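Local coordinates for protein Crov588 (Cafeteriavirus, PDB 6NYR) that is of unknown function but folds as a circular leucine-rich-repeat solenoid built from FNIP repeats, and by analogy with other such repeats may bind proteins, at residues His211-Trp216 and Tyr233-Arg238. Residues are numbered along the deposited sequence; the frame is centred on the assembly and turned at random.
Sequences HLTFGW and YLEFGR
Equivalent strands of successive leucine-rich repeats, here 22 residues apart, run parallel and in register along the inner wall of the Crov588 ring. Three backbone bonds join them: L212 N to Y233 O, E235 N to L212 O and, straightest at 171°, F214 N to E235 O (2.8 Å). Beyond the strands a water replaces the ladder, donating to G215 O (2.7 Å) and weakly accepting from G237 N. G237, which has no side chain, brings its CA to 3.4 Å from G215 O in a CA-H...O contact.

Like side chains pack against each other on the core face: L212 CD2 lies 3.8 Å from L234 CD1, both leucines sharing one rotamer, and the F214 and F236 rings, nearly parallel, meet rim to rim, CD2 to CD1 at 3.6 Å. On the other face Y233 CB sits over the H211 ring, 3.4 Å from CD2. Y233, its CG anti to the backbone N (chi1 -179°), swings its ring past T213 and gives its hydroxyl to E235 OE1 (2.5 Å), tethering the carboxylate beside T213 CG2. Past the glycines, the extended R238 lays CD over the six-membered ring of W216, 3.2 Å from CE2.

Strand 189-191 continues the ladder beyond 211-213, and strand 255-257 packs beyond 233-235.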
loop_
_atom_site.group_PDB
_atom_site.type_symbol
_atom_site.label_atom_id
_atom_site.label_comp_id
_atom_site.label_asym_id
_atom_site.label_seq_id
_atom_site.Cartn_x
_atom_site.Cartn_y
_atom_site.Cartn_z
ATOM N N HIS A 211 -9.301 19.009 16.726
ATOM C CA HIS A 211 -8.946 17.593 16.719
ATOM C C HIS A 211 -8.373 17.231 18.082
ATOM O O HIS A 211 -7.370 17.815 18.508
ATOM C CB HIS A 211 -7.917 17.274 15.629
ATOM C CG HIS A 211 -8.460 17.321 14.235
ATOM N ND1 HIS A 211 -8.958 18.473 13.666
ATOM C CD2 HIS A 211 -8.558 16.359 13.288
ATOM C CE1 HIS A 211 -9.350 18.217 12.431
ATOM N NE2 HIS A 211 -9.121 16.941 12.177
ATOM N N LEU A 212 -8.990 16.260 18.754
ATOM C CA LEU A 212 -8.542 15.811 20.068
ATOM C C LEU A 212 -8.390 14.299 20.033
ATOM O O LEU A 212 -9.358 13.579 19.760
ATOM C CB LEU A 212 -9.524 16.226 21.166
ATOM C CG LEU A 212 -9.195 15.751 22.581
ATOM C CD1 LEU A 212 -7.829 16.255 23.024
ATOM C CD2 LEU A 212 -10.274 16.189 23.570
ATOM N N THR A 213 -7.181 13.823 20.319
ATOM C CA THR A 213 -6.862 12.404 20.319
ATOM C C THR A 213 -6.291 12.020 21.676
ATOM O O THR A 213 -5.331 12.641 22.142
ATOM C CB THR A 213 -5.840 12.063 19.222
ATOM O OG1 THR A 213 -6.367 12.425 17.942
ATOM C CG2 THR A 213 -5.505 10.578 19.233
ATOM N N PHE A 214 -6.888 11.009 22.307
ATOM C CA PHE A 214 -6.352 10.439 23.534
ATOM C C PHE A 214 -5.576 9.165 23.225
ATOM O O PHE A 214 -5.682 8.581 22.141
ATOM C CB PHE A 214 -7.459 10.134 24.560
ATOM C CG PHE A 214 -8.129 11.354 25.099
ATOM C CD1 PHE A 214 -7.475 12.176 26.001
ATOM C CD2 PHE A 214 -9.415 11.680 24.710
ATOM C CE1 PHE A 214 -8.085 13.312 26.496
ATOM C CE2 PHE A 214 -10.038 12.812 25.204
ATOM C CZ PHE A 214 -9.371 13.629 26.099
ATOM N N GLY A 215 -4.810 8.721 24.216
ATOM C CA GLY A 215 -3.985 7.543 24.075
ATOM C C GLY A 215 -4.364 6.396 24.989
ATOM O O GLY A 215 -5.401 6.421 25.660
ATOM N N TRP A 216 -3.474 5.403 25.050
ATOM C CA TRP A 216 -3.747 4.118 25.679
ATOM C C TRP A 216 -4.441 4.228 27.028
ATOM O O TRP A 216 -5.508 3.639 27.230
ATOM C CB TRP A 216 -2.411 3.378 25.814
ATOM C CG TRP A 216 -2.456 1.944 26.224
ATOM C CD1 TRP A 216 -2.678 1.449 27.476
ATOM C CD2 TRP A 216 -2.221 0.813 25.382
ATOM N NE1 TRP A 216 -2.615 0.079 27.460
ATOM C CE2 TRP A 216 -2.334 -0.338 26.186
ATOM C CE3 TRP A 216 -1.932 0.659 24.022
ATOM C CZ2 TRP A 216 -2.173 -1.624 25.674
ATOM C CZ3 TRP A 216 -1.775 -0.618 23.515
ATOM C CH2 TRP A 216 -1.894 -1.741 24.338
ATOM N N TYR A 233 -13.303 16.546 15.595
ATOM C CA TYR A 233 -12.703 15.221 15.583
ATOM C C TYR A 233 -12.360 14.833 17.013
ATOM O O TYR A 233 -11.683 15.590 17.718
ATOM C CB TYR A 233 -11.446 15.200 14.697
ATOM C CG TYR A 233 -10.766 13.851 14.607
ATOM C CD1 TYR A 233 -9.968 13.386 15.642
ATOM C CD2 TYR A 233 -10.913 13.044 13.484
ATOM C CE1 TYR A 233 -9.344 12.158 15.573
ATOM C CE2 TYR A 233 -10.289 11.814 13.405
ATOM C CZ TYR A 233 -9.502 11.375 14.453
ATOM O OH TYR A 233 -8.874 10.150 14.390
ATOM N N LEU A 234 -12.843 13.666 17.444
ATOM C CA LEU A 234 -12.572 13.155 18.786
ATOM C C LEU A 234 -12.265 11.667 18.697
ATOM O O LEU A 234 -13.114 10.885 18.257
ATOM C CB LEU A 234 -13.762 13.408 19.721
ATOM C CG LEU A 234 -13.652 12.929 21.166
ATOM C CD1 LEU A 234 -12.470 13.576 21.862
ATOM C CD2 LEU A 234 -14.942 13.220 21.920
ATOM N N GLU A 235 -11.062 11.282 19.121
ATOM C CA GLU A 235 -10.625 9.890 19.103
ATOM C C GLU A 235 -10.146 9.493 20.490
ATOM O O GLU A 235 -9.172 10.062 20.996
ATOM C CB GLU A 235 -9.507 9.674 18.079
ATOM C CG GLU A 235 -8.886 8.282 18.137
ATOM C CD GLU A 235 -7.752 8.097 17.143
ATOM O OE1 GLU A 235 -7.636 8.920 16.215
ATOM O OE2 GLU A 235 -6.986 7.123 17.291
ATOM N N PHE A 236 -10.815 8.513 21.093
ATOM C CA PHE A 236 -10.401 8.001 22.389
ATOM C C PHE A 236 -9.365 6.889 22.231
ATOM O O PHE A 236 -9.178 6.319 21.155
ATOM C CB PHE A 236 -11.592 7.469 23.198
ATOM C CG PHE A 236 -12.526 8.538 23.665
ATOM C CD1 PHE A 236 -12.155 9.401 24.676
ATOM C CD2 PHE A 236 -13.782 8.677 23.098
ATOM C CE1 PHE A 236 -13.009 10.394 25.103
ATOM C CE2 PHE A 236 -14.643 9.663 23.525
ATOM C CZ PHE A 236 -14.256 10.523 24.529
ATOM N N GLY A 237 -8.703 6.566 23.343
ATOM C CA GLY A 237 -7.681 5.547 23.366
ATOM C C GLY A 237 -8.191 4.213 23.883
ATOM O O GLY A 237 -9.382 4.013 24.130
ATOM N N ARG A 238 -7.248 3.283 24.049
ATOM C CA ARG A 238 -7.599 1.905 24.369
ATOM C C ARG A 238 -8.507 1.830 25.591
ATOM O O ARG A 238 -9.557 1.178 25.561
ATOM C CB ARG A 238 -6.325 1.088 24.590
ATOM C CG ARG A 238 -6.559 -0.404 24.756
ATOM C CD ARG A 238 -5.325 -1.100 25.306
ATOM N NE ARG A 238 -5.545 -2.528 25.523
ATOM C CZ ARG A 238 -5.966 -3.080 26.657
ATOM N NH1 ARG A 238 -6.226 -2.335 27.719
ATOM N NH2 ARG A 238 -6.123 -4.392 26.725
HETATM O O HOH W 1 -8.017 6.399 26.433
#